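Local structure of deoxyhypusine hydroxylase (Homo sapiens, 4D50) at residues A232-C237 against E246-L251; S207-H212 against N240-H245; Q220-A225 against L251-R256; A258-L263 against V280-Y285. The protein hydroxylates the deoxyhypusine side chain of translation initiation factor eIF-5A at a non-haem diiron centre, the second and last step in making hypusine. All coordinates share one frame; numbering follows the deposited sequence. Where two conformers were deposited one is given.

Interaction 1 (A232-C237 against E246-L251). With FE (Fe (III) ion), chain D.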
loop_
_atom_site.group_PDB
_atom_site.type_symbol
_atom_site.label_atom_id
_atom_site.label_comp_id
_atom_site.label_asym_id
_atom_site.label_seq_id
_atom_site.Cartn_x
_atom_site.Cartn_y
_atom_site.Cartn_z
ATOM N N ALA A 232 11.851 -7.865 -13.613
ATOM C CA ALA A 232 13.196 -8.265 -13.091
ATOM C C ALA A 232 13.243 -8.301 -11.571
ATOM O O ALA A 232 13.851 -9.151 -10.979
ATOM C CB ALA A 232 14.232 -7.314 -13.582
ATOM N N ALA A 233 12.701 -7.282 -10.917
ATOM C CA ALA A 233 12.619 -7.286 -9.428
ATOM C C ALA A 233 11.812 -8.506 -8.949
ATOM O O ALA A 233 12.168 -9.131 -7.984
ATOM C CB ALA A 233 12.069 -5.967 -8.878
ATOM N N LEU A 234 10.632 -8.703 -9.521
ATOM C CA LEU A 234 9.762 -9.878 -9.221
ATOM C C LEU A 234 10.563 -11.181 -9.358
ATOM O O LEU A 234 10.502 -12.039 -8.468
ATOM C CB LEU A 234 8.470 -9.853 -10.038
ATOM C CG LEU A 234 7.593 -11.109 -9.820
ATOM C CD1 LEU A 234 7.106 -11.353 -8.391
ATOM C CD2 LEU A 234 6.413 -11.020 -10.712
ATOM N N ALA A 235 11.400 -11.227 -10.380
ATOM C CA ALA A 235 12.173 -12.415 -10.678
ATOM C C ALA A 235 13.348 -12.639 -9.761
ATOM O O ALA A 235 13.846 -13.752 -9.719
ATOM C CB ALA A 235 12.577 -12.447 -12.151
ATOM N N ARG A 236 13.769 -11.623 -9.011
ATOM C CA ARG A 236 14.985 -11.724 -8.142
ATOM C C ARG A 236 14.645 -12.423 -6.838
ATOM O O ARG A 236 14.045 -11.841 -5.938
ATOM C CB ARG A 236 15.684 -10.365 -7.908
ATOM C CG ARG A 236 16.521 -9.877 -9.077
ATOM C CD ARG A 236 17.535 -8.771 -8.778
ATOM N NE ARG A 236 16.795 -7.535 -8.526
ATOM C CZ ARG A 236 16.328 -6.702 -9.456
ATOM N NH1 ARG A 236 16.539 -6.929 -10.743
ATOM N NH2 ARG A 236 15.660 -5.600 -9.065
ATOM N N CYS A 237 14.980 -13.704 -6.751
ATOM C CA CYS A 237 14.691 -14.515 -5.534
ATOM C C CYS A 237 15.389 -13.970 -4.295
ATOM O O CYS A 237 14.937 -14.263 -3.216
ATOM C CB CYS A 237 15.090 -16.023 -5.695
ATOM S SG CYS A 237 16.916 -16.379 -5.827
ATOM N N GLU A 246 5.023 -6.202 -4.082
ATOM C CA GLU A 246 4.566 -4.933 -4.550
ATOM C C GLU A 246 4.776 -4.791 -6.065
ATOM O O GLU A 246 3.910 -4.242 -6.757
ATOM C CB GLU A 246 5.273 -3.807 -3.745
ATOM C CG GLU A 246 4.406 -2.597 -3.519
ATOM C CD GLU A 246 3.177 -2.897 -2.717
ATOM O OE1 GLU A 246 3.269 -3.389 -1.595
ATOM O OE2 GLU A 246 2.090 -2.646 -3.272
ATOM N N CYS A 247 5.891 -5.333 -6.528
ATOM C CA CYS A 247 6.254 -5.397 -7.958
ATOM C C CYS A 247 5.245 -6.259 -8.726
ATOM O O CYS A 247 4.765 -5.870 -9.769
ATOM C CB CYS A 247 7.690 -5.844 -8.138
ATOM S SG CYS A 247 8.852 -4.550 -7.672
ATOM N N ALA A 248 4.820 -7.369 -8.118
ATOM C CA ALA A 248 3.843 -8.221 -8.729
ATOM C C ALA A 248 2.481 -7.478 -8.850
ATOM O O ALA A 248 1.785 -7.532 -9.891
ATOM C CB ALA A 248 3.684 -9.473 -7.904
ATOM N N GLU A 249 2.071 -6.805 -7.769
ATOM C CA GLU A 249 0.858 -6.003 -7.795
ATOM C C GLU A 249 0.921 -4.954 -8.868
ATOM O O GLU A 249 -0.072 -4.748 -9.549
ATOM C CB GLU A 249 0.609 -5.305 -6.457
ATOM C CG GLU A 249 -0.107 -6.110 -5.406
ATOM C CD GLU A 249 -1.055 -5.261 -4.513
ATOM O OE1 GLU A 249 -1.401 -4.076 -4.759
ATOM O OE2 GLU A 249 -1.480 -5.824 -3.517
ATOM N N ALA A 250 2.070 -4.251 -8.991
ATOM C CA ALA A 250 2.234 -3.243 -10.052
ATOM C C ALA A 250 2.060 -3.807 -11.455
ATOM O O ALA A 250 1.355 -3.247 -12.310
ATOM C CB ALA A 250 3.570 -2.530 -9.883
ATOM N N LEU A 251 2.636 -4.967 -11.652
ATOM C CA LEU A 251 2.525 -5.699 -12.921
ATOM C C LEU A 251 1.045 -6.052 -13.167
ATOM O O LEU A 251 0.563 -5.948 -14.331
ATOM C CB LEU A 251 3.390 -6.975 -12.927
ATOM C CG LEU A 251 4.877 -6.640 -13.045
ATOM C CD1 LEU A 251 5.799 -7.825 -12.787
ATOM C CD2 LEU A 251 5.158 -6.005 -14.382
HETATM FE FE FE D . 2.036 -4.246 -0.128
HETATM O O HOH W 1 0.402 -3.679 -1.422
HETATM O O HOH W 2 1.879 -1.986 0.603
#

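Interaction 2 (S207-H212 against N240-H245). With FE (Fe (III) ion), chain C; FE (Fe (III) ion), chain D; PER (peroxide ion), chain E; GAI (guanidine), chain H.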
loop_
_atom_site.group_PDB
_atom_site.type_symbol
_atom_site.label_atom_id
_atom_site.label_comp_id
_atom_site.label_asym_id
_atom_site.label_seq_id
_atom_site.Cartn_x
_atom_site.Cartn_y
_atom_site.Cartn_z
ATOM N N SER A 207 16.275 1.139 1.506
ATOM C CA SER A 207 15.793 0.042 2.302
ATOM C C SER A 207 14.722 -0.712 1.532
ATOM O O SER A 207 14.208 -0.244 0.517
ATOM C CB SER A 207 15.177 0.623 3.586
ATOM O OG SER A 207 14.012 1.400 3.318
ATOM N N ALA A 208 14.320 -1.859 2.095
ATOM C CA ALA A 208 13.214 -2.625 1.543
ATOM C C ALA A 208 11.911 -1.815 1.552
ATOM O O ALA A 208 11.183 -1.811 0.570
ATOM C CB ALA A 208 13.034 -3.929 2.336
ATOM N N LEU A 209 11.630 -1.046 2.615
ATOM C CA LEU A 209 10.424 -0.176 2.626
ATOM C C LEU A 209 10.428 0.758 1.431
ATOM O O LEU A 209 9.437 0.825 0.667
ATOM C CB LEU A 209 10.350 0.643 3.908
ATOM C CG LEU A 209 8.965 1.180 4.206
ATOM C CD1 LEU A 209 8.007 0.106 4.640
ATOM C CD2 LEU A 209 9.027 2.276 5.243
ATOM N N PHE A 210 11.553 1.469 1.241
ATOM C CA PHE A 210 11.730 2.365 0.098
ATOM C C PHE A 210 11.479 1.703 -1.240
ATOM O O PHE A 210 10.684 2.240 -2.060
ATOM C CB PHE A 210 13.160 2.938 0.115
ATOM C CG PHE A 210 13.519 3.836 -1.075
ATOM C CD1 PHE A 210 14.038 3.283 -2.250
ATOM C CD2 PHE A 210 13.369 5.203 -1.023
ATOM C CE1 PHE A 210 14.441 4.071 -3.289
ATOM C CE2 PHE A 210 13.664 6.002 -2.151
ATOM C CZ PHE A 210 14.218 5.429 -3.252
ATOM N N ARG A 211 12.084 0.546 -1.469
ATOM C CA ARG A 211 11.909 -0.170 -2.751
ATOM C C ARG A 211 10.456 -0.573 -2.962
ATOM O O ARG A 211 9.919 -0.553 -4.072
ATOM C CB ARG A 211 12.787 -1.420 -2.799
ATOM C CG ARG A 211 14.236 -1.010 -2.990
ATOM C CD ARG A 211 15.146 -2.166 -3.396
ATOM N NE ARG A 211 15.068 -3.296 -2.531
ATOM C CZ ARG A 211 15.767 -3.451 -1.382
ATOM N NH1 ARG A 211 16.541 -2.453 -0.917
ATOM N NH2 ARG A 211 15.667 -4.609 -0.679
ATOM N N HIS A 212 9.821 -1.009 -1.914
ATOM C CA HIS A 212 8.443 -1.421 -2.038
ATOM C C HIS A 212 7.570 -0.264 -2.440
ATOM O O HIS A 212 6.657 -0.418 -3.227
ATOM C CB HIS A 212 8.008 -2.195 -0.757
ATOM C CG HIS A 212 6.902 -1.622 0.065
ATOM N ND1 HIS A 212 7.085 -0.534 0.882
ATOM C CD2 HIS A 212 5.658 -2.082 0.349
ATOM C CE1 HIS A 212 5.955 -0.245 1.476
ATOM N NE2 HIS A 212 5.091 -1.195 1.219
ATOM N N ASN A 240 13.628 -8.861 -1.194
ATOM C CA ASN A 240 12.693 -8.981 -0.090
ATOM C C ASN A 240 11.264 -9.308 -0.579
ATOM O O ASN A 240 10.829 -8.742 -1.572
ATOM C CB ASN A 240 12.754 -7.641 0.636
ATOM C CG ASN A 240 11.865 -7.604 1.807
ATOM O OD1 ASN A 240 10.671 -7.582 1.673
ATOM N ND2 ASN A 240 12.429 -7.640 2.977
ATOM N N PRO A 241 10.577 -10.302 0.031
ATOM C CA PRO A 241 9.279 -10.725 -0.423
ATOM C C PRO A 241 8.237 -9.593 -0.445
ATOM O O PRO A 241 7.381 -9.533 -1.361
ATOM C CB PRO A 241 8.847 -11.809 0.576
ATOM C CG PRO A 241 10.032 -12.069 1.415
ATOM C CD PRO A 241 11.169 -11.216 1.024
ATOM N N MET A 242 8.348 -8.643 0.464
ATOM C CA MET A 242 7.454 -7.479 0.472
ATOM C C MET A 242 7.657 -6.614 -0.791
ATOM O O MET A 242 6.695 -6.084 -1.338
ATOM C CB MET A 242 7.718 -6.658 1.748
ATOM C CG MET A 242 6.981 -5.359 1.849
ATOM S SD MET A 242 7.374 -4.489 3.372
ATOM C CE MET A 242 8.918 -3.793 2.797
ATOM N N VAL A 243 8.902 -6.472 -1.240
ATOM C CA VAL A 243 9.214 -5.743 -2.476
ATOM C C VAL A 243 8.748 -6.547 -3.726
ATOM O O VAL A 243 8.112 -5.992 -4.664
ATOM C CB VAL A 243 10.725 -5.514 -2.668
ATOM C CG1 VAL A 243 11.001 -4.837 -3.977
ATOM C CG2 VAL A 243 11.279 -4.645 -1.476
ATOM N N ARG A 244 9.026 -7.829 -3.689
ATOM C CA ARG A 244 8.609 -8.634 -4.829
ATOM C C ARG A 244 7.085 -8.671 -4.970
ATOM O O ARG A 244 6.547 -8.548 -6.072
ATOM C CB ARG A 244 9.172 -10.030 -4.770
ATOM C CG ARG A 244 10.713 -10.143 -4.730
ATOM C CD ARG A 244 11.146 -11.585 -4.431
ATOM N NE ARG A 244 10.715 -12.376 -5.558
ATOM C CZ ARG A 244 10.319 -13.640 -5.517
ATOM N NH1 ARG A 244 10.232 -14.306 -4.375
ATOM N NH2 ARG A 244 9.887 -14.141 -6.631
ATOM N N HIS A 245 6.393 -8.776 -3.852
ATOM C CA HIS A 245 4.893 -8.657 -3.868
ATOM C C HIS A 245 4.388 -7.337 -4.446
ATOM O O HIS A 245 3.442 -7.326 -5.260
ATOM C CB HIS A 245 4.290 -8.904 -2.487
ATOM C CG HIS A 245 3.350 -7.845 -2.064
ATOM N ND1 HIS A 245 2.053 -7.803 -2.529
ATOM C CD2 HIS A 245 3.472 -6.839 -1.168
ATOM C CE1 HIS A 245 1.453 -6.748 -2.018
ATOM N NE2 HIS A 245 2.255 -6.198 -1.124
HETATM FE FE FE C . 3.131 -1.578 2.292
HETATM FE FE FE D . 2.036 -4.246 -0.128
HETATM O O1 PER E . 3.473 -3.777 2.194
HETATM O O2 PER E . 3.807 -4.747 1.043
HETATM C C GAI H . 15.506 -10.973 1.536
HETATM N N1 GAI H . 14.768 -11.254 2.506
HETATM N N2 GAI H . 16.027 -9.747 1.492
HETATM N N3 GAI H . 15.747 -11.856 0.557
HETATM O O HOH W 2 1.879 -1.986 0.603
HETATM O O HOH W 3 2.637 0.511 1.923
HETATM O O HOH W 1 0.402 -3.679 -1.422
#

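Interaction 3 (Q220-A225 against L251-R256)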
loop_
_atom_site.group_PDB
_atom_site.type_symbol
_atom_site.label_atom_id
_atom_site.label_comp_id
_atom_site.label_asym_id
_atom_site.label_seq_id
_atom_site.Cartn_x
_atom_site.Cartn_y
_atom_site.Cartn_z
ATOM N N GLN A 220 0.950 2.594 -9.648
ATOM C CA GLN A 220 -0.051 3.667 -9.757
ATOM C C GLN A 220 0.126 4.405 -11.039
ATOM O O GLN A 220 -0.901 4.649 -11.750
ATOM C CB GLN A 220 0.118 4.662 -8.604
ATOM C CG GLN A 220 -0.299 4.177 -7.262
ATOM C CD GLN A 220 -0.313 5.359 -6.277
ATOM O OE1 GLN A 220 0.704 6.010 -6.025
ATOM N NE2 GLN A 220 -1.482 5.651 -5.793
ATOM N N LEU A 221 1.380 4.742 -11.367
ATOM C CA LEU A 221 1.746 5.465 -12.594
ATOM C C LEU A 221 1.378 4.592 -13.812
ATOM O O LEU A 221 0.843 5.095 -14.811
ATOM C CB LEU A 221 3.221 5.727 -12.657
ATOM C CG LEU A 221 3.764 6.496 -13.853
ATOM C CD1 LEU A 221 3.020 7.833 -14.098
ATOM C CD2 LEU A 221 5.210 6.752 -13.621
ATOM N N GLN A 222 1.572 3.290 -13.687
ATOM C CA GLN A 222 1.053 2.393 -14.740
ATOM C C GLN A 222 1.701 2.655 -16.094
ATOM O O GLN A 222 1.094 2.345 -17.152
ATOM C CB GLN A 222 -0.509 2.483 -14.848
ATOM C CG GLN A 222 -1.226 1.310 -14.229
ATOM C CD GLN A 222 -2.708 1.241 -14.588
ATOM O OE1 GLN A 222 -3.564 1.291 -13.732
ATOM N NE2 GLN A 222 -3.012 1.113 -15.878
ATOM N N HIS A 223 2.919 3.194 -16.122
ATOM C CA HIS A 223 3.605 3.447 -17.350
ATOM C C HIS A 223 4.422 2.206 -17.729
ATOM O O HIS A 223 5.208 1.673 -16.924
ATOM C CB HIS A 223 4.549 4.602 -17.294
ATOM C CG HIS A 223 4.958 5.098 -18.642
ATOM N ND1 HIS A 223 5.834 4.422 -19.470
ATOM C CD2 HIS A 223 4.564 6.192 -19.333
ATOM C CE1 HIS A 223 5.985 5.083 -20.601
ATOM N NE2 HIS A 223 5.233 6.166 -20.545
ATOM N N GLU A 224 4.223 1.766 -18.964
ATOM C CA GLU A 224 4.762 0.504 -19.433
ATOM C C GLU A 224 6.315 0.454 -19.510
ATOM O O GLU A 224 6.899 -0.630 -19.580
ATOM C CB GLU A 224 4.139 0.239 -20.834
ATOM C CG GLU A 224 3.971 -1.205 -21.252
ATOM C CD GLU A 224 3.218 -1.341 -22.581
ATOM O OE1 GLU A 224 2.264 -0.551 -22.841
ATOM O OE2 GLU A 224 3.576 -2.263 -23.367
ATOM N N ALA A 225 6.977 1.618 -19.524
ATOM C CA ALA A 225 8.459 1.700 -19.607
ATOM C C ALA A 225 9.095 1.028 -18.395
ATOM O O ALA A 225 10.243 0.620 -18.486
ATOM C CB ALA A 225 8.966 3.136 -19.716
ATOM N N LEU A 251 2.636 -4.967 -11.652
ATOM C CA LEU A 251 2.525 -5.699 -12.921
ATOM C C LEU A 251 1.045 -6.052 -13.167
ATOM O O LEU A 251 0.563 -5.948 -14.331
ATOM C CB LEU A 251 3.390 -6.975 -12.927
ATOM C CG LEU A 251 4.877 -6.640 -13.045
ATOM C CD1 LEU A 251 5.799 -7.825 -12.787
ATOM C CD2 LEU A 251 5.158 -6.005 -14.382
ATOM N N GLY A 252 0.382 -6.491 -12.114
ATOM C CA GLY A 252 -1.064 -6.700 -12.106
ATOM C C GLY A 252 -1.912 -5.522 -12.518
ATOM O O GLY A 252 -2.860 -5.665 -13.332
ATOM N N ALA A 253 -1.599 -4.335 -11.988
ATOM C CA ALA A 253 -2.288 -3.153 -12.360
ATOM C C ALA A 253 -2.078 -2.786 -13.831
ATOM O O ALA A 253 -3.035 -2.357 -14.464
ATOM C CB ALA A 253 -1.795 -2.045 -11.496
ATOM N N ILE A 254 -0.851 -2.939 -14.338
ATOM C CA ILE A 254 -0.523 -2.532 -15.706
ATOM C C ILE A 254 -1.233 -3.502 -16.624
ATOM O O ILE A 254 -1.894 -3.094 -17.558
ATOM C CB ILE A 254 0.994 -2.446 -15.906
ATOM C CG1 ILE A 254 1.531 -1.342 -14.982
ATOM C CG2 ILE A 254 1.391 -2.160 -17.354
ATOM C CD1 ILE A 254 3.020 -1.363 -14.731
ATOM N N ALA A 255 -1.110 -4.789 -16.335
ATOM C CA ALA A 255 -1.944 -5.851 -16.967
ATOM C C ALA A 255 -1.719 -5.998 -18.501
ATOM O O ALA A 255 -2.626 -6.438 -19.211
ATOM C CB ALA A 255 -3.394 -5.629 -16.635
ATOM N N ARG A 256 -0.513 -5.639 -18.985
ATOM C CA ARG A 256 -0.180 -5.815 -20.388
ATOM C C ARG A 256 0.212 -7.289 -20.507
ATOM O O ARG A 256 0.622 -7.905 -19.517
ATOM C CB ARG A 256 0.981 -4.899 -20.823
ATOM C CG ARG A 256 0.628 -3.409 -20.810
ATOM C CD ARG A 256 -0.357 -3.078 -21.913
ATOM N NE ARG A 256 -0.152 -1.821 -22.610
ATOM C CZ ARG A 256 -1.004 -0.794 -22.728
ATOM N NH1 ARG A 256 -2.175 -0.741 -22.089
ATOM N NH2 ARG A 256 -0.653 0.223 -23.514
#

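Interaction 4 (A258-L263 against V280-Y285). With GAI (guanidine), chain F.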
loop_
_atom_site.group_PDB
_atom_site.type_symbol
_atom_site.label_atom_id
_atom_site.label_comp_id
_atom_site.label_asym_id
_atom_site.label_seq_id
_atom_site.Cartn_x
_atom_site.Cartn_y
_atom_site.Cartn_z
ATOM N N ALA A 258 2.811 -8.794 -21.357
ATOM C CA ALA A 258 4.109 -9.167 -20.824
ATOM C C ALA A 258 4.085 -9.171 -19.258
ATOM O O ALA A 258 4.890 -9.811 -18.637
ATOM C CB ALA A 258 5.194 -8.254 -21.287
ATOM N N CYS A 259 3.198 -8.400 -18.660
ATOM C CA CYS A 259 3.092 -8.390 -17.198
ATOM C C CYS A 259 2.486 -9.683 -16.769
ATOM O O CYS A 259 2.952 -10.357 -15.805
ATOM C CB CYS A 259 2.159 -7.306 -16.709
ATOM S SG CYS A 259 2.660 -5.631 -17.157
ATOM N N LEU A 260 1.400 -9.992 -17.476
ATOM C CA LEU A 260 0.677 -11.252 -17.292
ATOM C C LEU A 260 1.553 -12.486 -17.424
ATOM O O LEU A 260 1.432 -13.401 -16.627
ATOM C CB LEU A 260 -0.578 -11.316 -18.236
ATOM C CG LEU A 260 -1.614 -10.186 -18.045
ATOM C CD1 LEU A 260 -2.737 -10.076 -19.124
ATOM C CD2 LEU A 260 -2.261 -10.184 -16.676
ATOM N N ALA A 261 2.491 -12.538 -18.385
ATOM C CA ALA A 261 3.434 -13.659 -18.471
ATOM C C ALA A 261 4.363 -13.734 -17.271
ATOM O O ALA A 261 4.640 -14.821 -16.771
ATOM C CB ALA A 261 4.244 -13.596 -19.769
ATOM N N ALA A 262 4.857 -12.584 -16.780
ATOM C CA ALA A 262 5.739 -12.592 -15.586
ATOM C C ALA A 262 5.030 -13.070 -14.336
ATOM O O ALA A 262 5.595 -13.772 -13.517
ATOM C CB ALA A 262 6.373 -11.203 -15.356
ATOM N N LEU A 263 3.795 -12.641 -14.146
ATOM C CA LEU A 263 3.017 -13.072 -13.007
ATOM C C LEU A 263 2.779 -14.615 -13.087
ATOM O O LEU A 263 2.829 -15.300 -12.084
ATOM C CB LEU A 263 1.671 -12.371 -12.996
ATOM C CG LEU A 263 1.752 -10.851 -12.795
ATOM C CD1 LEU A 263 0.499 -10.113 -13.188
ATOM C CD2 LEU A 263 2.068 -10.679 -11.344
ATOM N N VAL A 280 -4.117 -13.185 -7.339
ATOM C CA VAL A 280 -5.064 -12.122 -7.329
ATOM C C VAL A 280 -4.947 -11.288 -8.615
ATOM O O VAL A 280 -5.980 -10.968 -9.220
ATOM C CB VAL A 280 -4.924 -11.276 -6.037
ATOM C CG1 VAL A 280 -5.790 -10.027 -6.084
ATOM C CG2 VAL A 280 -5.326 -12.150 -4.841
ATOM N N ALA A 281 -3.720 -10.970 -9.046
ATOM C CA ALA A 281 -3.503 -10.139 -10.249
ATOM C C ALA A 281 -4.054 -10.856 -11.494
ATOM O O ALA A 281 -4.813 -10.236 -12.292
ATOM C CB ALA A 281 -2.026 -9.780 -10.429
ATOM N N LEU A 282 -3.724 -12.138 -11.607
ATOM C CA LEU A 282 -4.217 -12.932 -12.741
ATOM C C LEU A 282 -5.717 -13.087 -12.681
ATOM O O LEU A 282 -6.362 -12.984 -13.706
ATOM C CB LEU A 282 -3.508 -14.267 -12.809
ATOM C CG LEU A 282 -2.004 -14.181 -13.158
ATOM C CD1 LEU A 282 -1.265 -15.458 -12.851
ATOM C CD2 LEU A 282 -1.707 -13.712 -14.591
ATOM N N ASP A 283 -6.282 -13.347 -11.490
ATOM C CA ASP A 283 -7.721 -13.467 -11.329
ATOM C C ASP A 283 -8.439 -12.204 -11.695
ATOM O O ASP A 283 -9.500 -12.280 -12.278
ATOM C CB ASP A 283 -8.149 -13.907 -9.917
ATOM C CG ASP A 283 -7.827 -15.382 -9.611
ATOM O OD1 ASP A 283 -7.400 -16.159 -10.468
ATOM O OD2 ASP A 283 -7.910 -15.746 -8.429
ATOM N N MET A 284 -7.836 -11.045 -11.446
ATOM C CA MET A 284 -8.519 -9.795 -11.800
ATOM C C MET A 284 -8.542 -9.617 -13.305
ATOM O O MET A 284 -9.504 -9.119 -13.866
ATOM C CB MET A 284 -7.900 -8.600 -11.092
ATOM C CG MET A 284 -7.987 -8.732 -9.571
ATOM S SD MET A 284 -9.643 -8.843 -8.892
ATOM C CE MET A 284 -9.379 -9.264 -7.147
ATOM N N TYR A 285 -7.456 -10.007 -13.953
ATOM C CA TYR A 285 -7.401 -9.930 -15.419
ATOM C C TYR A 285 -8.446 -10.850 -16.033
ATOM O O TYR A 285 -9.165 -10.438 -16.959
ATOM C CB TYR A 285 -6.037 -10.266 -15.956
ATOM C CG TYR A 285 -6.038 -10.360 -17.464
ATOM C CD1 TYR A 285 -6.255 -9.251 -18.225
ATOM C CD2 TYR A 285 -5.943 -11.604 -18.113
ATOM C CE1 TYR A 285 -6.312 -9.329 -19.601
ATOM C CE2 TYR A 285 -6.018 -11.700 -19.489
ATOM C CZ TYR A 285 -6.182 -10.556 -20.217
ATOM O OH TYR A 285 -6.227 -10.594 -21.580
HETATM C C GAI F . -5.140 -17.151 -12.218
HETATM N N1 GAI F . -6.152 -16.620 -12.775
HETATM N N2 GAI F . -4.358 -17.898 -12.956
HETATM N N3 GAI F . -4.810 -16.960 -10.940
#

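Interaction 1 (A232-C237 against E246-L251)
Leu-234 spreads its two methyl branches over the helix opposite: CD1 lies 3.9 Å from CB of Ala-248, and CD2 meets CD1 of Leu-251 one helical turn further on. With CG anti to the backbone N (chi1 176°), that atom is carried beside the carbonyl carbon, and from there the two methyls diverge, one to each residue. The two leucine side chains cross obliquely and meet methyl to methyl. One turn back from Leu-251, Cys-247 takes over: its SG sits 3.7 Å from CB of Ala-233. This is plain van der Waals contact, with no hydrogen bond between the segments. Small residues suit the near approach, since the CA atoms of Leu-234 and Cys-247 come within 5.8 Å, and Ala-233 and Ala-248 present nothing bulkier than a methyl. The pairing joins the second helix of one HEAT-like repeat, 227-235, to the first helix of the next, 241-254, as in the stacked helical hairpins of HEAT proteins. Further apolar side chains close round it: Leu-230 covers Cys-247 and Leu-251, and Val-274 of helix 272-289 packs on Leu-234. The carbonyl O of Leu-234, near the end of its helix, accepts a hydrogen bond from Arg-244. The side of helix 241-254 turned from this packing carries Glu-246, whose OE1 binds an iron at 2.1 Å together with His-61 and His-245. Its other oxygen, OE2, accepts a hydrogen bond of 2.7 Å from water 1, itself a ligand of the same iron.

Interaction 2 (S207-H212 against N240-H245)
Met-242, in the conformer described (a second was deposited), reaches the imidazole of His-212 with CG anti to the backbone N (chi1 174°) and SD anti in turn. This sets SD over one face of the ring, 4.4 Å from its centroid, a Met-aromatic contact that the other conformer may not keep. CG comes 3.8 Å from His-212 CD2, and a bend at chi3 (81°) brings CE near Ala-208 O. The slim, unbranched methionine chain fits against both the His-212 ring and Ala-208, its CG 3.3 Å from peroxide O2. His-212 NE2 binds one iron at 2.3 Å, and ND1 donates in the ring plane to a lone pair of Leu-209 O at 2.7 Å, so the imidazole is gripped at both nitrogens. His-245 NE2 holds the second iron at 2.2 Å. The peroxide spans the two metals, O1 on the first and O2 on the second, as expected of a peroxo-diiron(III) intermediate. Between the backbones, Val-243 CG2 lies 3.5 Å from Ala-208 O and also touches CB of Arg-211, whose guanidinium is salt-bridged to Glu-239. Asn-240 N-caps its helix, OD1 accepting from Met-242 N at 2.8 Å, while its CB and amide lie against Ala-208 CB. An alanine here would probably leave the Met-242 N-H without its cap and open a small gap beside Ala-208. The short segments of helices 208-221 and 241-254 run nearly parallel, 4° apart, as first helices of successive HEAT-like repeats, with helix 121-140 touching Leu-209 and Met-242, and helix 90-103 supplying His-94 and Glu-95 to the first iron.

Interaction 3 (Q220-A225 against L251-R256)
Ile-254 and Gln-222 make the closely packed part of this contact, CG1 of the isoleucine lying 3.8 Å from CA of the glutamine and 3.9 Å from its CG. The two side chains slide past each other in opposite directions, so the aliphatic half of Gln-222 lines the buried isoleucine while its amide end continues over the backbone of Ala-253, CD reaching 3.6 Å from Ala-253 O. Isoleucine suits a site that is also closed from behind by Val-227, Leu-230 and Cys-259. Gln-222 tolerates both settings, methylenes against the apolar neighbour and an amide at the surface. Each segment leaves its helix here: Gln-222 and Ala-255 both take positive phi (63° and 64°) where helices 208-221 and 241-254 end, in the turns that lead to the second helices of two successive HEAT-like repeats. Beyond this packing the contact becomes open and polar. Glu-224 and Arg-256, both exposed, form a salt bridge in which NE of Arg-256 donates to OE1 of Glu-224 at 2.7 Å, and NH2 adds a weak bond to the same oxygen at 3.1 Å. The side chains cross at about a right angle. NE meets OE1 from above the carboxylate plane, the carboxylate and guanidinium planes stand 77° apart, and the pair is not the coplanar, two-pronged kind. One oxygen takes both donors with bent geometry, which suggests that the attraction probably owes more to nearness of charge than to well-directed bonds, and that water would probably screen much of it at this surface.

Interaction 4 (A258-L263 against V280-Y285)
Leu-260 points one methyl squarely at the ring of Tyr-285: CD1 stands 3.4 Å from the ring centroid and only 1° off the ring normal, a CH-pi contact centred on the face. The two side chains cross at about a right angle. CG of Tyr-285 lies anti to the backbone N (chi1 173°), and chi2 then turns the ring's face to Leu-260, while the other leucine methyl, CD2, rests 3.8 Å from Tyr-285 CB. The flat aromatic face accommodates a single leucine methyl at its centre. A glycine in place of Tyr-285 would probably leave Leu-260 CD1 without its flat cover and open a gap at the edge of the packing. Deeper in, Leu-282 CD2 touches both Leu-260 O and CB of Leu-263, and Leu-263 CD1 meets the small Ala-281 CB at 3.8 Å. The segments of helix 257-265 and helix 272-289 run 137° apart, with axes 10.1 Å from each other, joining the last curated HEAT-like repeat to the C-terminal helix. Across the segments no hydrogen bond forms, which suggests that dispersion and the CH-pi contact account for most of the attraction between them; polarity stays on the flank, where Asp-283 OD1 accepts from a bound guanidine N1 at 2.7 Å.

Overall arrangement
Helix 241-254 runs through interactions 1, 2 and 3, with interaction 2 at its N-terminal end, interaction 1 along its middle and interaction 3 at its C-terminal end. Helix 208-221 is its partner in interactions 2 and 3, whose centres lie about 17 Å apart and whose segments alternate along the chain; interaction 1, with helix 227-235, falls within the span of interaction 3. Interaction 4 comes after all of them, its centre about 11 Å from those of interactions 1 and 3, both of which it touches. Interactions 1 and 2, centres about 9 Å apart, join packing to iron binding on helix 241-254, while interactions 3 and 4 pack helices away from the metals.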